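Local coordinates for monoamine oxidase regulatory protein, putative (PDB 1Q6W), which is of unconfirmed function but, as a MaoC-like hot dog fold protein, probably acts on acyl thioesters as a hydratase or dehydratase, at residues Asp124-Leu136 against Leu147-Pro159. Sequence-based numbering, arbitrary orientation.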
loop_
_atom_site.group_PDB
_atom_site.type_symbol
_atom_site.label_atom_id
_atom_site.label_comp_id
_atom_site.label_asym_id
_atom_site.label_seq_id
_atom_site.Cartn_x
_atom_site.Cartn_y
_atom_site.Cartn_z
ATOM N N ASP A 124 -23.314 2.450 8.770
ATOM C CA ASP A 124 -23.415 3.613 9.634
ATOM C C ASP A 124 -22.270 3.440 10.640
ATOM O O ASP A 124 -21.863 2.314 10.932
ATOM C CB ASP A 124 -24.762 3.652 10.354
ATOM C CG ASP A 124 -24.963 4.941 11.128
ATOM O OD1 ASP A 124 -24.907 6.024 10.504
ATOM O OD2 ASP A 124 -25.175 4.873 12.358
ATOM N N PHE A 125 -21.731 4.547 11.145
ATOM C CA PHE A 125 -20.633 4.472 12.098
ATOM C C PHE A 125 -21.016 5.137 13.411
ATOM O O PHE A 125 -20.892 4.545 14.486
ATOM C CB PHE A 125 -19.392 5.152 11.526
ATOM C CG PHE A 125 -18.167 4.964 12.364
ATOM C CD1 PHE A 125 -17.570 3.714 12.473
ATOM C CD2 PHE A 125 -17.616 6.034 13.056
ATOM C CE1 PHE A 125 -16.436 3.524 13.258
ATOM C CE2 PHE A 125 -16.475 5.860 13.851
ATOM C CZ PHE A 125 -15.884 4.599 13.951
ATOM N N ASP A 126 -21.470 6.381 13.305
ATOM C CA ASP A 126 -21.896 7.167 14.457
ATOM C C ASP A 126 -22.895 8.192 13.944
ATOM O O ASP A 126 -23.282 8.147 12.781
ATOM C CB ASP A 126 -20.701 7.863 15.120
ATOM C CG ASP A 126 -20.013 8.852 14.203
ATOM O OD1 ASP A 126 -19.488 8.427 13.153
ATOM O OD2 ASP A 126 -19.996 10.057 14.529
ATOM N N GLU A 127 -23.309 9.114 14.800
ATOM C CA GLU A 127 -24.283 10.125 14.407
ATOM C C GLU A 127 -23.733 11.162 13.438
ATOM O O GLU A 127 -24.501 11.916 12.838
ATOM C CB GLU A 127 -24.847 10.830 15.650
ATOM C CG GLU A 127 -23.818 11.578 16.498
ATOM C CD GLU A 127 -22.750 10.667 17.075
ATOM O OE1 GLU A 127 -23.109 9.674 17.742
ATOM O OE2 GLU A 127 -21.551 10.946 16.866
ATOM N N LYS A 128 -22.412 11.193 13.274
ATOM C CA LYS A 128 -21.796 12.171 12.385
ATOM C C LYS A 128 -21.107 11.611 11.139
ATOM O O LYS A 128 -20.652 12.371 10.281
ATOM C CB LYS A 128 -20.809 13.037 13.173
ATOM C CG LYS A 128 -21.481 13.881 14.241
ATOM C CD LYS A 128 -20.531 14.897 14.841
ATOM C CE LYS A 128 -21.255 15.793 15.833
ATOM N NZ LYS A 128 -20.371 16.871 16.357
ATOM N N SER A 129 -21.041 10.292 11.021
ATOM C CA SER A 129 -20.393 9.711 9.861
ATOM C C SER A 129 -20.663 8.233 9.656
ATOM O O SER A 129 -21.145 7.536 10.554
ATOM C CB SER A 129 -18.889 9.921 9.962
ATOM O OG SER A 129 -18.372 9.218 11.075
ATOM N N GLY A 130 -20.333 7.767 8.455
ATOM C CA GLY A 130 -20.503 6.369 8.100
ATOM C C GLY A 130 -19.313 5.918 7.270
ATOM O O GLY A 130 -18.592 6.754 6.727
ATOM N N VAL A 131 -19.083 4.614 7.177
ATOM C CA VAL A 131 -17.963 4.136 6.380
ATOM C C VAL A 131 -18.436 3.613 5.029
ATOM O O VAL A 131 -19.437 2.900 4.931
ATOM C CB VAL A 131 -17.164 3.022 7.095
ATOM C CG1 VAL A 131 -16.614 3.535 8.406
ATOM C CG2 VAL A 131 -18.040 1.827 7.330
ATOM N N VAL A 132 -17.713 3.994 3.983
ATOM C CA VAL A 132 -18.028 3.564 2.634
ATOM C C VAL A 132 -16.923 2.623 2.197
ATOM O O VAL A 132 -15.742 2.889 2.430
ATOM C CB VAL A 132 -18.095 4.775 1.676
ATOM C CG1 VAL A 132 -18.377 4.313 0.243
ATOM C CG2 VAL A 132 -19.171 5.746 2.164
ATOM N N THR A 133 -17.305 1.511 1.587
ATOM C CA THR A 133 -16.321 0.551 1.108
ATOM C C THR A 133 -16.275 0.523 -0.419
ATOM O O THR A 133 -17.314 0.458 -1.081
ATOM C CB THR A 133 -16.627 -0.859 1.628
ATOM O OG1 THR A 133 -16.495 -0.861 3.052
ATOM C CG2 THR A 133 -15.662 -1.891 1.005
ATOM N N TYR A 134 -15.066 0.563 -0.969
ATOM C CA TYR A 134 -14.893 0.571 -2.413
ATOM C C TYR A 134 -14.183 -0.664 -2.902
ATOM O O TYR A 134 -13.346 -1.230 -2.204
ATOM C CB TYR A 134 -14.081 1.799 -2.852
ATOM C CG TYR A 134 -14.668 3.125 -2.438
ATOM C CD1 TYR A 134 -14.560 3.586 -1.122
ATOM C CD2 TYR A 134 -15.334 3.936 -3.368
ATOM C CE1 TYR A 134 -15.102 4.827 -0.746
ATOM C CE2 TYR A 134 -15.874 5.161 -3.008
ATOM C CZ TYR A 134 -15.758 5.605 -1.702
ATOM O OH TYR A 134 -16.303 6.835 -1.362
ATOM N N LYS A 135 -14.514 -1.077 -4.114
ATOM C CA LYS A 135 -13.857 -2.216 -4.722
ATOM C C LYS A 135 -12.910 -1.611 -5.750
ATOM O O LYS A 135 -13.340 -0.886 -6.644
ATOM C CB LYS A 135 -14.864 -3.129 -5.419
ATOM C CG LYS A 135 -14.251 -4.410 -5.939
ATOM C CD LYS A 135 -15.293 -5.274 -6.640
ATOM C CE LYS A 135 -14.757 -6.677 -6.945
ATOM N NZ LYS A 135 -13.552 -6.663 -7.827
ATOM N N LEU A 136 -11.620 -1.884 -5.611
ATOM C CA LEU A 136 -10.639 -1.357 -6.534
ATOM C C LEU A 136 -10.234 -2.398 -7.565
ATOM O O LEU A 136 -9.997 -3.565 -7.233
ATOM C CB LEU A 136 -9.402 -0.892 -5.768
ATOM C CG LEU A 136 -8.257 -0.328 -6.607
ATOM C CD1 LEU A 136 -8.729 0.909 -7.345
ATOM C CD2 LEU A 136 -7.095 0.025 -5.713
ATOM N N LEU A 147 -4.504 -6.226 -10.551
ATOM C CA LEU A 147 -4.621 -6.084 -9.110
ATOM C C LEU A 147 -6.053 -5.798 -8.706
ATOM O O LEU A 147 -6.799 -5.151 -9.433
ATOM C CB LEU A 147 -3.697 -4.957 -8.619
ATOM C CG LEU A 147 -3.668 -4.583 -7.130
ATOM C CD1 LEU A 147 -2.341 -3.929 -6.816
ATOM C CD2 LEU A 147 -4.821 -3.653 -6.765
ATOM N N THR A 148 -6.428 -6.283 -7.533
ATOM C CA THR A 148 -7.769 -6.067 -7.035
ATOM C C THR A 148 -7.671 -5.775 -5.543
ATOM O O THR A 148 -6.784 -6.292 -4.866
ATOM C CB THR A 148 -8.661 -7.316 -7.284
ATOM O OG1 THR A 148 -10.033 -6.968 -7.087
ATOM C CG2 THR A 148 -8.298 -8.445 -6.330
ATOM N N ALA A 149 -8.564 -4.934 -5.033
ATOM C CA ALA A 149 -8.538 -4.607 -3.619
ATOM C C ALA A 149 -9.849 -4.042 -3.087
ATOM O O ALA A 149 -10.725 -3.584 -3.836
ATOM C CB ALA A 149 -7.405 -3.630 -3.323
ATOM N N LEU A 150 -9.966 -4.088 -1.765
ATOM C CA LEU A 150 -11.133 -3.589 -1.064
ATOM C C LEU A 150 -10.624 -2.582 -0.027
ATOM O O LEU A 150 -9.805 -2.922 0.825
ATOM C CB LEU A 150 -11.832 -4.757 -0.375
ATOM C CG LEU A 150 -13.320 -4.979 -0.606
ATOM C CD1 LEU A 150 -13.672 -4.856 -2.074
ATOM C CD2 LEU A 150 -13.658 -6.348 -0.080
ATOM N N TYR A 151 -11.079 -1.337 -0.116
ATOM C CA TYR A 151 -10.648 -0.328 0.845
ATOM C C TYR A 151 -11.846 0.480 1.306
ATOM O O TYR A 151 -12.882 0.509 0.627
ATOM C CB TYR A 151 -9.577 0.582 0.224
ATOM C CG TYR A 151 -10.051 1.501 -0.889
ATOM C CD1 TYR A 151 -10.426 2.818 -0.611
ATOM C CD2 TYR A 151 -10.097 1.065 -2.220
ATOM C CE1 TYR A 151 -10.831 3.677 -1.621
ATOM C CE2 TYR A 151 -10.499 1.925 -3.241
ATOM C CZ TYR A 151 -10.865 3.233 -2.936
ATOM O OH TYR A 151 -11.261 4.095 -3.934
ATOM N N SER A 152 -11.724 1.126 2.458
ATOM C CA SER A 152 -12.842 1.910 2.968
ATOM C C SER A 152 -12.442 3.244 3.572
ATOM O O SER A 152 -11.368 3.384 4.155
ATOM C CB SER A 152 -13.597 1.099 4.000
ATOM O OG SER A 152 -12.693 0.678 4.992
ATOM N N ALA A 153 -13.321 4.227 3.422
ATOM C CA ALA A 153 -13.075 5.564 3.954
ATOM C C ALA A 153 -14.200 5.979 4.895
ATOM O O ALA A 153 -15.343 5.561 4.741
ATOM C CB ALA A 153 -12.954 6.569 2.814
ATOM N N LEU A 154 -13.865 6.787 5.886
ATOM C CA LEU A 154 -14.859 7.266 6.830
ATOM C C LEU A 154 -15.302 8.654 6.342
ATOM O O LEU A 154 -14.510 9.600 6.308
ATOM C CB LEU A 154 -14.244 7.339 8.229
ATOM C CG LEU A 154 -15.178 7.577 9.407
ATOM C CD1 LEU A 154 -14.483 7.220 10.695
ATOM C CD2 LEU A 154 -15.595 9.022 9.416
ATOM N N ILE A 155 -16.559 8.777 5.933
ATOM C CA ILE A 155 -17.023 10.067 5.444
ATOM C C ILE A 155 -18.173 10.666 6.257
ATOM O O ILE A 155 -19.066 9.968 6.721
ATOM C CB ILE A 155 -17.421 9.989 3.949
ATOM C CG1 ILE A 155 -18.744 9.275 3.798
ATOM C CG2 ILE A 155 -16.367 9.209 3.160
ATOM C CD1 ILE A 155 -19.185 9.180 2.358
ATOM N N ARG A 156 -18.113 11.981 6.421
ATOM C CA ARG A 156 -19.089 12.765 7.171
ATOM C C ARG A 156 -20.524 12.704 6.647
ATOM O O ARG A 156 -20.763 12.661 5.441
ATOM C CB ARG A 156 -18.637 14.225 7.194
ATOM C CG ARG A 156 -19.365 15.094 8.181
ATOM C CD ARG A 156 -18.382 15.635 9.187
ATOM N NE ARG A 156 -17.340 16.409 8.520
ATOM C CZ ARG A 156 -16.152 16.677 9.052
ATOM N NH1 ARG A 156 -15.843 16.231 10.268
ATOM N NH2 ARG A 156 -15.274 17.394 8.367
ATOM N N LYS A 157 -21.475 12.716 7.576
ATOM C CA LYS A 157 -22.888 12.690 7.225
ATOM C C LYS A 157 -23.397 14.121 7.107
ATOM O O LYS A 157 -22.838 15.034 7.733
ATOM C CB LYS A 157 -23.693 11.918 8.281
ATOM C CG LYS A 157 -23.410 10.423 8.261
ATOM C CD LYS A 157 -24.430 9.601 9.016
ATOM C CE LYS A 157 -24.255 9.741 10.508
ATOM N NZ LYS A 157 -25.181 8.827 11.227
ATOM N N THR A 158 -24.443 14.316 6.306
ATOM C CA THR A 158 -25.008 15.646 6.107
ATOM C C THR A 158 -25.432 16.293 7.418
ATOM O O THR A 158 -25.945 15.623 8.324
ATOM C CB THR A 158 -26.254 15.617 5.199
ATOM O OG1 THR A 158 -25.991 14.820 4.043
ATOM C CG2 THR A 158 -26.612 17.028 4.743
ATOM N N PRO A 159 -25.240 17.619 7.515
ATOM C CA PRO A 159 -25.584 18.428 8.685
ATOM C C PRO A 159 -27.085 18.741 8.712
ATOM O O PRO A 159 -27.723 18.871 7.659
ATOM C CB PRO A 159 -24.738 19.674 8.480
ATOM C CG PRO A 159 -24.790 19.837 6.994
ATOM C CD PRO A 159 -24.535 18.438 6.510
#
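Strands 129-136 and 147-156 pair antiparallel, their axes 4.6 Å apart at closest approach, and reciprocal N-H···O bonds join Gly130 with Ile155, Val132 with Ala153, Tyr134 with Tyr151 and Leu136 with Ala149. On the face that carries Tyr134, the two tyrosine rings are nearly parallel (12°) but too far offset for much stacking. The closest approach to the Tyr151 ring is made by the Tyr134 methylene: CB sits over one face, 3.8 Å from the ring centroid, in a CH-pi contact. Tyr151 holds CG between its backbone N and carbonyl carbon (chi1 69°), which swings the ring across toward Tyr134 and puts its edge against CB of Leu136. Helix 68-84 packs on this face through Leu72 and Leu76 against Leu136, and through Leu76 and Val79 against Tyr151. Farther along, CG2 of Val132 touches CD1 of Ile155. On the opposite face Leu154 divides its branches, CD1 over the Phe125 ring, 4.3 Å from its centroid, and CD2 against Ser129.

Beyond the last strand pair, Lys157 reaches over the turn between strands 112-126 and 129-139. Its backbone N bonds to Lys128 O (2.8 Å), while NZ donates to Asp126 O in the carbonyl plane and forms a salt bridge with OD1 of Asp124 (2.9 Å) on the syn lone pair. A methionine in place of Lys157 would probably leave Asp124 without its charged mate and the Asp126 carbonyl without this donor. The contact thus changes character along its length: the central hairpin of the hot dog sheet offers helix 68-84 a largely apolar surface through Leu136 and Tyr151, whereas its far end is tied by one salt bridge and by bonds to main-chain carbonyls of a poorly ordered turn, which they may hold only loosely.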